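Side-chain contacts in penicillin binding protein 2X (Streptococcus thermophilus, PDB 5U47), which probably cross-links peptidoglycan as a transpeptidase in septal wall synthesis and is thought to be inactivated by beta-lactams: residues Arg178-Leu183 with Lys216-Thr221; Leu377-Ile382 with Gly430-Pro435; Gly387-Ser392 with Thr605-Arg610; Glu434-Lys439 with Leu613-Val618; Val628-Lys633 with Ala638-Leu643. The protein carries 1 engineered substitution. One frame throughout, in Å; residues are numbered along the deposited sequence. Where two conformers were deposited one is given.

Contact 1: Arg178-Leu183 with Lys216-Thr221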
# COMPACT_ATOMS: atom_id res chain seq x y z
N ARG A 178 -2.28 -9.42 -5.59
CA ARG A 178 -1.46 -9.54 -6.80
C ARG A 178 -0.01 -9.21 -6.50
O ARG A 178 0.89 -9.94 -6.92
CB ARG A 178 -1.96 -8.63 -7.92
CG ARG A 178 -1.18 -8.83 -9.21
CD ARG A 178 -1.62 -7.89 -10.32
NE ARG A 178 -1.00 -8.25 -11.59
CZ ARG A 178 -1.26 -7.64 -12.74
NH1 ARG A 178 -2.13 -6.65 -12.78
NH2 ARG A 178 -0.64 -8.04 -13.85
N SER A 179 0.23 -8.12 -5.77
CA SER A 179 1.61 -7.70 -5.47
C SER A 179 2.48 -8.75 -4.76
O SER A 179 3.63 -8.93 -5.11
CB SER A 179 1.61 -6.36 -4.72
OG SER A 179 1.00 -5.35 -5.51
N LEU A 180 1.90 -9.43 -3.77
CA LEU A 180 2.64 -10.43 -2.98
C LEU A 180 2.30 -11.86 -3.40
O LEU A 180 2.46 -12.82 -2.63
CB LEU A 180 2.33 -10.26 -1.50
CG LEU A 180 2.58 -8.88 -0.90
CD1 LEU A 180 2.54 -8.97 0.61
CD2 LEU A 180 3.89 -8.27 -1.34
N ASN A 181 1.84 -12.00 -4.63
CA ASN A 181 1.40 -13.29 -5.12
C ASN A 181 2.48 -14.37 -5.00
O ASN A 181 2.16 -15.51 -4.70
CB ASN A 181 0.95 -13.19 -6.56
CG ASN A 181 -0.02 -14.27 -6.94
OD1 ASN A 181 -1.14 -14.29 -6.46
ND2 ASN A 181 0.41 -15.17 -7.83
N SER A 182 3.75 -14.01 -5.20
CA SER A 182 4.83 -15.00 -5.12
C SER A 182 4.95 -15.56 -3.72
O SER A 182 5.09 -16.76 -3.55
CB SER A 182 6.17 -14.42 -5.57
OG SER A 182 6.11 -14.05 -6.93
N LEU A 183 4.88 -14.69 -2.71
CA LEU A 183 4.95 -15.15 -1.32
C LEU A 183 3.68 -15.89 -0.88
O LEU A 183 3.75 -16.94 -0.22
CB LEU A 183 5.18 -13.95 -0.38
CG LEU A 183 6.53 -13.25 -0.54
CD1 LEU A 183 6.54 -11.90 0.16
CD2 LEU A 183 7.62 -14.14 0.01
N LYS A 216 3.19 -18.53 2.23
CA LYS A 216 3.59 -17.83 3.45
C LYS A 216 2.48 -16.88 3.87
O LYS A 216 1.70 -16.41 3.05
CB LYS A 216 4.90 -17.09 3.21
CG LYS A 216 6.07 -18.06 3.01
CD LYS A 216 7.34 -17.35 2.63
CE LYS A 216 8.49 -18.33 2.44
NZ LYS A 216 9.75 -17.61 2.04
N ASN A 217 2.36 -16.67 5.16
CA ASN A 217 1.36 -15.72 5.66
C ASN A 217 1.97 -14.31 5.68
O ASN A 217 3.18 -14.13 5.91
CB ASN A 217 0.88 -16.12 7.05
CG ASN A 217 0.12 -17.43 7.07
OD1 ASN A 217 -0.51 -17.83 6.09
ND2 ASN A 217 0.19 -18.11 8.19
N ILE A 218 1.12 -13.31 5.44
CA ILE A 218 1.56 -11.92 5.43
C ILE A 218 0.81 -11.16 6.48
O ILE A 218 -0.42 -11.13 6.44
CB ILE A 218 1.31 -11.25 4.05
CG1 ILE A 218 2.07 -11.98 2.94
CG2 ILE A 218 1.70 -9.77 4.08
CD1 ILE A 218 3.56 -11.83 3.00
N TYR A 219 1.54 -10.60 7.44
CA TYR A 219 0.98 -9.72 8.45
C TYR A 219 1.21 -8.31 7.95
O TYR A 219 2.34 -7.88 7.83
CB TYR A 219 1.66 -9.90 9.81
CG TYR A 219 1.38 -11.24 10.46
CD1 TYR A 219 2.02 -12.38 10.03
CD2 TYR A 219 0.47 -11.35 11.50
CE1 TYR A 219 1.77 -13.63 10.62
CE2 TYR A 219 0.21 -12.59 12.10
CZ TYR A 219 0.87 -13.72 11.65
OH TYR A 219 0.62 -14.93 12.23
N THR A 220 0.14 -7.61 7.62
CA THR A 220 0.26 -6.24 7.20
C THR A 220 0.45 -5.35 8.42
O THR A 220 0.32 -5.79 9.58
CB THR A 220 -0.97 -5.77 6.41
OG1 THR A 220 -2.13 -5.75 7.25
CG2 THR A 220 -1.21 -6.67 5.22
N THR A 221 0.76 -4.08 8.16
CA THR A 221 0.93 -3.09 9.21
C THR A 221 -0.39 -2.53 9.70
O THR A 221 -0.44 -1.80 10.69
CB THR A 221 1.79 -1.91 8.70
OG1 THR A 221 1.23 -1.42 7.49
CG2 THR A 221 3.20 -2.36 8.45
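The backbones of Leu183 and Lys216 come together where the short helix 181-184 meets the start of strand 217-220, their CA atoms 5.6 Å apart. Lys216 N donates to Leu183 O at 3.0 Å, with an N-H...O angle of 158°. Beyond this one bond the backbones draw apart and side chains make the rest of the contact, Ile218 reaching over from the strand. Its CG2 lies 3.7 Å from Leu180 CD1, and CG1 and CD1 rest against the same methyl, so a single leucine branch is cupped by three carbons of the isoleucine. Ile218 CD1 also reaches Leu183 CD1 at 4.1 Å, the two side chains crossing nearly at a right angle. The other methyl of Leu183, CD2, lies over the aliphatic part of Lys216, 4.2 Å from its CD; with CG set beside the backbone N (chi1 -67°) and the rest extended, the lysine runs past the leucine and carries NZ beyond it. Leu180 belongs to the kink between helices 175-179 and 181-184. On the strand side, Val441 of the neighbouring strand 438-443 touches both Lys216 and Ile218. The contact thus sets one directional backbone bond beside an apolar cluster of Leu180, Leu183 and Ile218, which Ile438 and Val441 of strand 438-443 extend and in which Leu180 and Ile218 are buried.

Contact 2: Leu377-Ile382 with Gly430-Pro435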
# COMPACT_ATOMS: atom_id res chain seq x y z
N LEU A 377 15.57 15.88 -3.35
CA LEU A 377 15.88 15.29 -2.04
C LEU A 377 14.65 14.65 -1.39
O LEU A 377 14.76 13.66 -0.67
CB LEU A 377 16.47 16.33 -1.11
CG LEU A 377 17.88 16.87 -1.44
CD1 LEU A 377 18.24 17.95 -0.45
CD2 LEU A 377 18.93 15.77 -1.41
N TYR A 378 13.48 15.27 -1.63
CA TYR A 378 12.19 14.74 -1.18
C TYR A 378 11.70 13.59 -2.09
O TYR A 378 10.65 12.98 -1.83
CB TYR A 378 11.15 15.85 -1.07
CG TYR A 378 11.11 16.56 0.28
CD1 TYR A 378 10.62 15.90 1.41
CD2 TYR A 378 11.48 17.91 0.41
CE1 TYR A 378 10.54 16.53 2.64
CE2 TYR A 378 11.40 18.56 1.64
CZ TYR A 378 10.92 17.87 2.75
OH TYR A 378 10.84 18.49 4.00
N LYS A 379 12.45 13.34 -3.17
CA LYS A 379 12.24 12.23 -4.11
C LYS A 379 11.01 12.27 -5.01
O LYS A 379 10.58 11.22 -5.54
CB LYS A 379 12.32 10.86 -3.40
CG LYS A 379 13.68 10.58 -2.78
CD LYS A 379 13.71 9.19 -2.16
CE LYS A 379 15.07 8.88 -1.56
NZ LYS A 379 16.12 8.69 -2.59
N PHE A 380 10.44 13.45 -5.18
CA PHE A 380 9.33 13.59 -6.12
C PHE A 380 9.81 13.22 -7.51
O PHE A 380 10.98 13.45 -7.86
CB PHE A 380 8.72 14.98 -6.05
CG PHE A 380 7.99 15.21 -4.76
CD1 PHE A 380 6.80 14.56 -4.52
CD2 PHE A 380 8.53 16.02 -3.76
CE1 PHE A 380 6.12 14.73 -3.33
CE2 PHE A 380 7.85 16.20 -2.56
CZ PHE A 380 6.64 15.55 -2.35
N GLY A 381 8.92 12.58 -8.27
CA GLY A 381 9.26 12.07 -9.60
C GLY A 381 9.89 10.67 -9.57
O GLY A 381 10.16 10.08 -10.62
N ILE A 382 10.13 10.13 -8.37
CA ILE A 382 10.72 8.81 -8.21
C ILE A 382 9.73 7.94 -7.44
O ILE A 382 9.31 8.31 -6.34
CB ILE A 382 12.06 8.85 -7.44
CG1 ILE A 382 13.03 9.84 -8.13
CG2 ILE A 382 12.70 7.47 -7.39
CD1 ILE A 382 14.38 9.97 -7.44
N GLY A 430 13.45 15.42 10.28
CA GLY A 430 14.12 15.62 9.01
C GLY A 430 14.51 14.35 8.27
O GLY A 430 14.90 14.42 7.11
N ILE A 431 14.36 13.19 8.93
CA ILE A 431 14.79 11.88 8.41
C ILE A 431 13.65 11.17 7.71
O ILE A 431 12.71 10.71 8.34
CB ILE A 431 15.32 11.00 9.58
CG1 ILE A 431 16.44 11.75 10.32
CG2 ILE A 431 15.81 9.63 9.09
CD1 ILE A 431 16.78 11.15 11.66
N MET A 432 13.76 11.04 6.39
CA MET A 432 12.72 10.46 5.58
C MET A 432 12.74 8.94 5.69
O MET A 432 13.82 8.31 5.71
CB MET A 432 12.91 10.91 4.13
CG MET A 432 11.67 10.75 3.28
SD MET A 432 11.75 11.75 1.76
CE MET A 432 12.93 10.73 0.92
N LEU A 433 11.53 8.38 5.76
CA LEU A 433 11.31 6.95 5.90
C LEU A 433 10.53 6.41 4.73
O LEU A 433 9.72 7.13 4.11
CB LEU A 433 10.49 6.67 7.17
CG LEU A 433 11.04 7.19 8.50
CD1 LEU A 433 10.10 6.89 9.66
CD2 LEU A 433 12.40 6.60 8.79
N GLU A 434 10.77 5.14 4.41
CA GLU A 434 10.03 4.45 3.36
C GLU A 434 8.68 4.01 3.96
O GLU A 434 8.66 3.35 5.00
CB GLU A 434 10.81 3.23 2.90
CG GLU A 434 10.16 2.40 1.81
CD GLU A 434 10.23 3.02 0.42
OE1 GLU A 434 10.50 4.23 0.25
OE2 GLU A 434 9.98 2.25 -0.53
N PRO A 435 7.55 4.38 3.32
CA PRO A 435 6.28 3.88 3.81
C PRO A 435 6.27 2.35 3.70
O PRO A 435 6.83 1.82 2.73
CB PRO A 435 5.26 4.52 2.86
CG PRO A 435 5.94 5.74 2.37
CD PRO A 435 7.36 5.30 2.19
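A Schellman motif ends helix 368-377 in the transpeptidase domain, and its positive-phi residue, Lys379, packs against Met432 on the short, weakly bonded strand around 432-433. The methionine carries the second segment's side of the contact. Its CG is anti to the backbone N (chi1 -161°) and the chain bends at the thioether (chi3 73°), which turns the terminal methyl onto the lysine. Met432 CE lies 3.5 Å from Lys379 CD, with CG and CE of the lysine slightly farther off, so the methyl sits against the middle of the aliphatic chain. The same methyl is 3.8 Å from Leu377 O. The sulfur is turned to Tyr378: Met432 SD stands 4.0 Å from Tyr378 O and 4.3 Å from Tyr378 CD1, approaching the ring obliquely. The methyl-to-methylene contact is close; those with the two carbonyl oxygens and the ring are longer van der Waals approaches. A type II turn from Lys379 to Ile382 follows at once, closed by Ile382 N to Lys379 O. Round about, Tyr378 packs on Ala422 and Ile426 of helix 416-427 and hydrogen-bonds through OH to Ser303 OG of helix 297-308, while Met432 pairs by its backbone with strand 456-458 and touches Ile457 there.

Contact 3: Gly387-Ser392 with Thr605-Arg610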
# COMPACT_ATOMS: atom_id res chain seq x y z
N GLY A 387 6.59 -1.85 -2.53
CA GLY A 387 6.18 -3.23 -2.57
C GLY A 387 5.01 -3.56 -3.46
O GLY A 387 4.80 -4.71 -3.77
N MET A 388 4.26 -2.55 -3.87
CA MET A 388 3.10 -2.81 -4.72
C MET A 388 3.48 -2.80 -6.18
O MET A 388 4.40 -2.08 -6.58
CB MET A 388 2.03 -1.75 -4.51
CG MET A 388 1.38 -1.75 -3.15
SD MET A 388 0.36 -3.21 -2.82
CE MET A 388 -0.40 -2.72 -1.27
N VAL A 389 2.80 -3.61 -6.99
CA VAL A 389 3.02 -3.57 -8.44
C VAL A 389 2.05 -2.56 -9.03
O VAL A 389 0.96 -2.34 -8.49
CB VAL A 389 2.87 -4.96 -9.10
CG1 VAL A 389 3.87 -5.94 -8.50
CG2 VAL A 389 1.45 -5.47 -8.99
N GLY A 390 2.46 -1.94 -10.14
CA GLY A 390 1.67 -0.89 -10.83
C GLY A 390 1.73 0.50 -10.19
O GLY A 390 0.80 1.29 -10.31
N GLU A 391 2.81 0.79 -9.47
CA GLU A 391 2.94 2.11 -8.85
C GLU A 391 3.33 3.14 -9.92
O GLU A 391 4.14 2.85 -10.78
CB GLU A 391 4.02 2.07 -7.77
CG GLU A 391 4.19 3.39 -7.03
CD GLU A 391 5.35 3.39 -6.04
OE1 GLU A 391 6.23 2.47 -6.12
OE2 GLU A 391 5.40 4.34 -5.22
N SER A 392 2.76 4.35 -9.84
CA SER A 392 3.09 5.44 -10.77
C SER A 392 4.28 6.22 -10.21
O SER A 392 4.56 6.16 -8.99
CB SER A 392 1.90 6.36 -10.96
OG SER A 392 0.82 5.65 -11.52
N THR A 605 13.04 -4.94 -9.29
CA THR A 605 13.87 -5.71 -8.37
C THR A 605 13.83 -5.10 -6.97
O THR A 605 13.70 -5.83 -5.98
CB THR A 605 15.33 -5.82 -8.88
OG1 THR A 605 15.32 -6.49 -10.15
CG2 THR A 605 16.21 -6.59 -7.91
N ALA A 606 13.93 -3.78 -6.88
CA ALA A 606 13.86 -3.10 -5.57
C ALA A 606 12.52 -3.38 -4.88
O ALA A 606 12.47 -3.66 -3.68
CB ALA A 606 14.10 -1.61 -5.71
N ASN A 607 11.45 -3.33 -5.68
CA ASN A 607 10.09 -3.59 -5.21
C ASN A 607 9.97 -5.01 -4.63
O ASN A 607 9.38 -5.20 -3.57
CB ASN A 607 9.12 -3.40 -6.39
CG ASN A 607 7.69 -3.21 -5.95
OD1 ASN A 607 7.39 -2.35 -5.12
ND2 ASN A 607 6.80 -3.99 -6.53
N THR A 608 10.53 -5.99 -5.35
CA THR A 608 10.57 -7.40 -4.92
C THR A 608 11.37 -7.57 -3.63
O THR A 608 10.94 -8.25 -2.72
CB THR A 608 11.16 -8.27 -6.04
OG1 THR A 608 10.26 -8.22 -7.15
CG2 THR A 608 11.34 -9.73 -5.62
N LEU A 609 12.52 -6.92 -3.55
CA LEU A 609 13.35 -6.98 -2.35
C LEU A 609 12.61 -6.47 -1.10
O LEU A 609 12.74 -7.07 -0.02
CB LEU A 609 14.63 -6.19 -2.55
CG LEU A 609 15.64 -6.83 -3.50
CD1 LEU A 609 16.76 -5.85 -3.86
CD2 LEU A 609 16.20 -8.12 -2.91
N ARG A 610 11.86 -5.37 -1.24
CA ARG A 610 11.07 -4.85 -0.10
C ARG A 610 9.94 -5.78 0.31
O ARG A 610 9.59 -5.84 1.49
CB ARG A 610 10.51 -3.45 -0.37
CG ARG A 610 11.60 -2.40 -0.41
CD ARG A 610 11.05 -1.01 -0.19
NE ARG A 610 12.15 -0.09 -0.09
CZ ARG A 610 12.73 0.55 -1.10
NH1 ARG A 610 12.31 0.41 -2.35
NH2 ARG A 610 13.77 1.35 -0.83
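This is a polar interdomain contact, in which one asparagine on helix 602-611 of the first PASTA domain meets the backbone of a loop in the transpeptidase domain. The CA atoms of Gly387 and Asn607 are only 4.7 Å apart, the loop lying close against the helix. Asn607 has CG anti to its N atom (chi1 -162°), which sends the amide off the helix and onto the Gly387-Met388 peptide. Its OD1 accepts from Gly387 N at 2.8 Å, but the N-H...O angle of 118° makes the bond weak. Its ND2 donates to Met388 O at 3.1 Å, again weakly, at 130°. Two bent, weak bonds to consecutive residues together hold the amide. Asn607 was modelled in two conformers, and these bonds belong to the one described. Gly387 has a positive phi, with the preceding carbonyl O close to where a CB would lie. Arg610, one turn further along the helix, points its CB toward the loop but leads its guanidinium away to a salt bridge with Glu455 and a bond to Arg385 O. Gly387 O is taken by Gln611 NE2 of the same helix. On the far side of the loop Met388 packs against helix 175-179. At the margin, Val389, likewise in one of two conformers, brings CG1 within 4.0 Å of Asn607 ND2, the two side chains crossing at about a right angle.

Contact 4: Glu434-Lys439 with Leu613-Val618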
# COMPACT_ATOMS: atom_id res chain seq x y z
N GLU A 434 10.77 5.14 4.41
CA GLU A 434 10.03 4.45 3.36
C GLU A 434 8.68 4.01 3.96
O GLU A 434 8.66 3.35 5.00
CB GLU A 434 10.81 3.23 2.90
CG GLU A 434 10.16 2.40 1.81
CD GLU A 434 10.23 3.02 0.42
OE1 GLU A 434 10.50 4.23 0.25
OE2 GLU A 434 9.98 2.25 -0.53
N PRO A 435 7.55 4.38 3.32
CA PRO A 435 6.28 3.88 3.81
C PRO A 435 6.27 2.35 3.70
O PRO A 435 6.83 1.82 2.73
CB PRO A 435 5.26 4.52 2.86
CG PRO A 435 5.94 5.74 2.37
CD PRO A 435 7.36 5.30 2.19
N GLN A 436 5.69 1.68 4.70
CA GLN A 436 5.63 0.21 4.77
C GLN A 436 4.23 -0.26 5.06
O GLN A 436 3.50 0.37 5.85
CB GLN A 436 6.53 -0.31 5.90
CG GLN A 436 8.01 -0.14 5.66
CD GLN A 436 8.87 -0.61 6.83
OE1 GLN A 436 8.39 -0.74 7.97
NE2 GLN A 436 10.14 -0.86 6.55
N PHE A 437 3.89 -1.39 4.44
CA PHE A 437 2.60 -2.04 4.63
C PHE A 437 2.76 -3.52 5.04
O PHE A 437 1.75 -4.17 5.33
CB PHE A 437 1.67 -1.89 3.40
CG PHE A 437 2.21 -2.51 2.13
CD1 PHE A 437 2.04 -3.86 1.87
CD2 PHE A 437 2.90 -1.73 1.20
CE1 PHE A 437 2.56 -4.42 0.71
CE2 PHE A 437 3.42 -2.29 0.04
CZ PHE A 437 3.24 -3.64 -0.20
N ILE A 438 4.00 -4.03 5.07
CA ILE A 438 4.26 -5.42 5.52
C ILE A 438 4.99 -5.39 6.85
O ILE A 438 6.07 -4.79 6.96
CB ILE A 438 5.16 -6.22 4.56
CG1 ILE A 438 4.55 -6.23 3.16
CG2 ILE A 438 5.35 -7.66 5.07
CD1 ILE A 438 5.50 -6.75 2.09
N LYS A 439 4.42 -6.06 7.83
CA LYS A 439 5.00 -6.15 9.17
C LYS A 439 5.84 -7.41 9.30
O LYS A 439 6.89 -7.41 9.90
CB LYS A 439 3.89 -6.20 10.22
CG LYS A 439 4.34 -6.24 11.69
CD LYS A 439 4.86 -4.88 12.17
CE LYS A 439 6.31 -4.60 11.80
NZ LYS A 439 6.58 -3.13 11.56
N LEU A 613 11.36 -7.87 2.75
CA LEU A 613 11.86 -7.10 3.88
C LEU A 613 13.34 -6.68 3.81
O LEU A 613 13.95 -6.34 4.82
CB LEU A 613 11.50 -7.79 5.20
CG LEU A 613 10.00 -8.10 5.35
CD1 LEU A 613 9.72 -8.52 6.78
CD2 LEU A 613 9.13 -6.89 5.01
N VAL A 614 13.88 -6.64 2.61
CA VAL A 614 15.23 -6.13 2.40
C VAL A 614 15.06 -4.62 2.18
O VAL A 614 13.97 -4.17 1.79
CB VAL A 614 15.86 -6.83 1.19
CG1 VAL A 614 17.23 -6.25 0.87
CG2 VAL A 614 15.97 -8.32 1.49
N HIS A 615 16.10 -3.84 2.49
CA HIS A 615 16.07 -2.37 2.34
C HIS A 615 17.08 -1.98 1.26
O HIS A 615 18.23 -1.66 1.58
CB HIS A 615 16.40 -1.64 3.66
CG HIS A 615 15.39 -1.83 4.74
ND1 HIS A 615 15.59 -1.38 6.03
CD2 HIS A 615 14.19 -2.47 4.76
CE1 HIS A 615 14.54 -1.68 6.77
NE2 HIS A 615 13.68 -2.34 6.02
N PRO A 616 16.66 -2.02 -0.01
CA PRO A 616 17.57 -1.70 -1.08
C PRO A 616 17.75 -0.21 -1.29
O PRO A 616 16.85 0.58 -0.99
CB PRO A 616 16.87 -2.30 -2.30
CG PRO A 616 15.43 -2.14 -2.00
CD PRO A 616 15.30 -2.31 -0.51
N ILE A 617 18.92 0.17 -1.78
CA ILE A 617 19.22 1.55 -2.15
C ILE A 617 19.63 1.48 -3.63
O ILE A 617 20.64 0.82 -3.96
CB ILE A 617 20.40 2.14 -1.36
CG1 ILE A 617 20.08 2.16 0.14
CG2 ILE A 617 20.71 3.53 -1.88
CD1 ILE A 617 21.28 2.44 1.02
N VAL A 618 18.85 2.12 -4.49
CA VAL A 618 19.09 2.11 -5.92
C VAL A 618 19.96 3.32 -6.24
O VAL A 618 19.57 4.45 -5.92
CB VAL A 618 17.77 2.13 -6.71
CG1 VAL A 618 18.01 2.26 -8.21
CG2 VAL A 618 16.98 0.85 -6.42
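Leu613 lays its CD2 methyl against the branched side of Ile438, 3.9 Å from CG2 and 4.1 Å from CB of that residue, the two side chains crossing at a slant. The pair joins the first PASTA domain to strand 438-443, which pairs with strand 217-220: Leu613 is the positive-phi residue of the Schellman motif that closes helix 602-611, marked by Val614 N to Leu609 O and Leu613 N to Arg610 O, and Ile438 begins the strand. The backbones stay apart, with the CA atoms of Ile438 and Leu613 8.0 Å from each other, so the contact is made mainly by side chains. The CB of Leu613 does not aim at the strand; setting CG beside the backbone N (chi1 -53°) brings the branched end across. CD1, the other methyl, comes loosely to Lys439 O at 4.4 Å. Lys439 starts away from Leu613, and its bent chain ends in a salt bridge from NZ to Glu257. A second point of contact is polar in composition but not a bond. Gln436 reaches out with an extended chain beyond CG, and its amide nitrogen is spoken for by Lys453 O. Its neighbour His615, on strand 615-619, also rests on Asn639. All five touching residues are buried, and the contact combines an apolar pair with a brush between two polar groups. In that brush Gln436 NE2 lies 3.9 Å from His615 NE2, approaching the ring obliquely, with the amide and imidazole planes 49° apart.

Contact 5: Val628-Lys633 with Ala638-Leu643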
# COMPACT_ATOMS: atom_id res chain seq x y z
N VAL A 628 25.72 -5.20 -7.51
CA VAL A 628 24.95 -5.32 -6.27
C VAL A 628 25.95 -5.58 -5.14
O VAL A 628 26.94 -6.31 -5.34
CB VAL A 628 23.91 -6.46 -6.35
CG1 VAL A 628 23.00 -6.45 -5.13
CG2 VAL A 628 23.08 -6.33 -7.62
N SER A 629 25.68 -5.01 -3.96
CA SER A 629 26.62 -5.12 -2.81
C SER A 629 26.65 -6.48 -2.11
O SER A 629 27.46 -6.69 -1.21
CB SER A 629 26.33 -4.03 -1.78
OG SER A 629 25.08 -4.23 -1.15
N VAL A 630 25.74 -7.37 -2.50
CA VAL A 630 25.68 -8.74 -2.00
C VAL A 630 25.57 -9.66 -3.21
O VAL A 630 25.03 -9.28 -4.27
CB VAL A 630 24.49 -8.97 -1.03
CG1 VAL A 630 24.65 -8.13 0.23
CG2 VAL A 630 23.15 -8.69 -1.71
N ASP A 631 26.06 -10.88 -3.04
CA ASP A 631 26.07 -11.87 -4.11
C ASP A 631 24.72 -12.60 -4.26
O ASP A 631 23.89 -12.59 -3.36
CB ASP A 631 27.19 -12.88 -3.86
CG ASP A 631 28.58 -12.23 -3.82
OD1 ASP A 631 28.79 -11.19 -4.49
OD2 ASP A 631 29.47 -12.79 -3.13
N ALA A 632 24.56 -13.27 -5.40
CA ALA A 632 23.32 -13.97 -5.75
C ALA A 632 22.86 -15.00 -4.72
O ALA A 632 21.67 -15.17 -4.54
CB ALA A 632 23.46 -14.64 -7.12
N LYS A 633 23.80 -15.68 -4.06
CA LYS A 633 23.47 -16.72 -3.09
C LYS A 633 23.83 -16.33 -1.67
O LYS A 633 23.95 -17.19 -0.79
CB LYS A 633 24.15 -18.05 -3.47
CG LYS A 633 23.66 -18.62 -4.78
CD LYS A 633 24.31 -19.97 -5.06
CE LYS A 633 23.66 -20.61 -6.28
NZ LYS A 633 24.26 -21.93 -6.59
N ALA A 638 16.49 -9.93 7.33
CA ALA A 638 15.40 -8.98 7.31
C ALA A 638 15.97 -7.60 7.66
O ALA A 638 16.79 -7.47 8.57
CB ALA A 638 14.31 -9.38 8.30
N ASN A 639 15.55 -6.60 6.91
CA ASN A 639 15.94 -5.20 7.09
C ASN A 639 17.37 -4.88 6.72
O ASN A 639 17.81 -3.77 6.95
CB ASN A 639 15.64 -4.76 8.53
CG ASN A 639 14.23 -5.12 8.92
OD1 ASN A 639 13.29 -4.74 8.22
ND2 ASN A 639 14.06 -5.90 10.00
N GLU A 640 18.09 -5.83 6.13
CA GLU A 640 19.44 -5.56 5.73
C GLU A 640 19.44 -4.55 4.55
O GLU A 640 18.64 -4.65 3.63
CB GLU A 640 20.16 -6.85 5.37
CG GLU A 640 21.59 -6.66 4.89
CD GLU A 640 22.36 -7.96 4.76
OE1 GLU A 640 21.91 -8.99 5.32
OE2 GLU A 640 23.41 -7.95 4.10
N GLN A 641 20.33 -3.58 4.63
CA GLN A 641 20.46 -2.54 3.63
C GLN A 641 21.48 -2.98 2.59
O GLN A 641 22.61 -3.32 2.94
CB GLN A 641 20.92 -1.27 4.30
CG GLN A 641 20.96 -0.03 3.42
CD GLN A 641 21.64 1.11 4.16
OE1 GLN A 641 22.87 1.16 4.23
NE2 GLN A 641 20.84 2.00 4.75
N ILE A 642 21.11 -2.94 1.32
CA ILE A 642 22.01 -3.32 0.25
C ILE A 642 22.02 -2.25 -0.84
O ILE A 642 21.07 -1.45 -0.94
CB ILE A 642 21.65 -4.69 -0.37
CG1 ILE A 642 20.33 -4.63 -1.15
CG2 ILE A 642 21.62 -5.77 0.73
CD1 ILE A 642 20.12 -5.82 -2.05
N LEU A 643 23.08 -2.23 -1.63
CA LEU A 643 23.21 -1.28 -2.74
C LEU A 643 22.98 -1.98 -4.07
O LEU A 643 23.49 -3.07 -4.30
CB LEU A 643 24.59 -0.68 -2.79
CG LEU A 643 25.13 0.08 -1.59
CD1 LEU A 643 26.54 0.54 -1.92
CD2 LEU A 643 24.22 1.25 -1.24
O HOH W 1 25.41 -4.47 1.42
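Val628, at the end of strand 625-628, sets its backbone against Leu643: its CA lies 3.3 Å from Leu643 O in a CA-H...O contact, and its CG1 is 4.3 Å from Ile642 CD1. Ser629 follows and makes both direct hydrogen bonds of the contact. Its N donates to Leu643 O at 2.9 Å. Its OG lies between the backbone N and the carbonyl carbon (chi1 67°), which turns the hydroxyl back to the strand, where Leu643 N donates to it at 2.9 Å and nearly straight, 175°. The serine oxygen therefore receives the N-H of the residue whose carbonyl is held by the serine's own N. A water 2.6 Å from Ser629 OG gives the hydroxyl another partner. This carries on the antiparallel pairing of the outer strand 625-628 with the central strand 641-646 in the three-stranded sheet of the first PASTA domain, with the serine hydroxyl serving as one acceptor; helix 660-670 of the second PASTA domain touches Ser629 and Leu643 through Asn662. Val630 then turns to the apolar side. Its CG1 packs on Ile642 CG2 at 3.9 Å, the side chains set roughly perpendicular, and its CG2 approaches the same isoleucine. Val630 CG1 also grazes Glu640 OE2 at 4.1 Å, the glutamate running antiparallel alongside the valine, while OE1 of that glutamate bonds to Lys637 N.

How the contacts relate
Contact 4 is wholly buried, whereas the other four are partly buried and contact 5 lies farthest from the chain centre. Contacts 1 and 4 reach the same sheet through the neighbouring strands 217-220 and 438-443, and contacts 4 and 5 share the PASTA sheet through 615-619 and 641-646. Contacts 3 and 4 both join PASTA to transpeptidase, one by bent amide bonds to a loop backbone, the other mainly by aliphatic packing. Contact 2 stays within the transpeptidase domain and relies on a thioether. Backbone donors act in contacts 1, 3 and 5. Ser179 OG, probably hydrogen-bonded to Val389 N, ties contact 1 to contact 3.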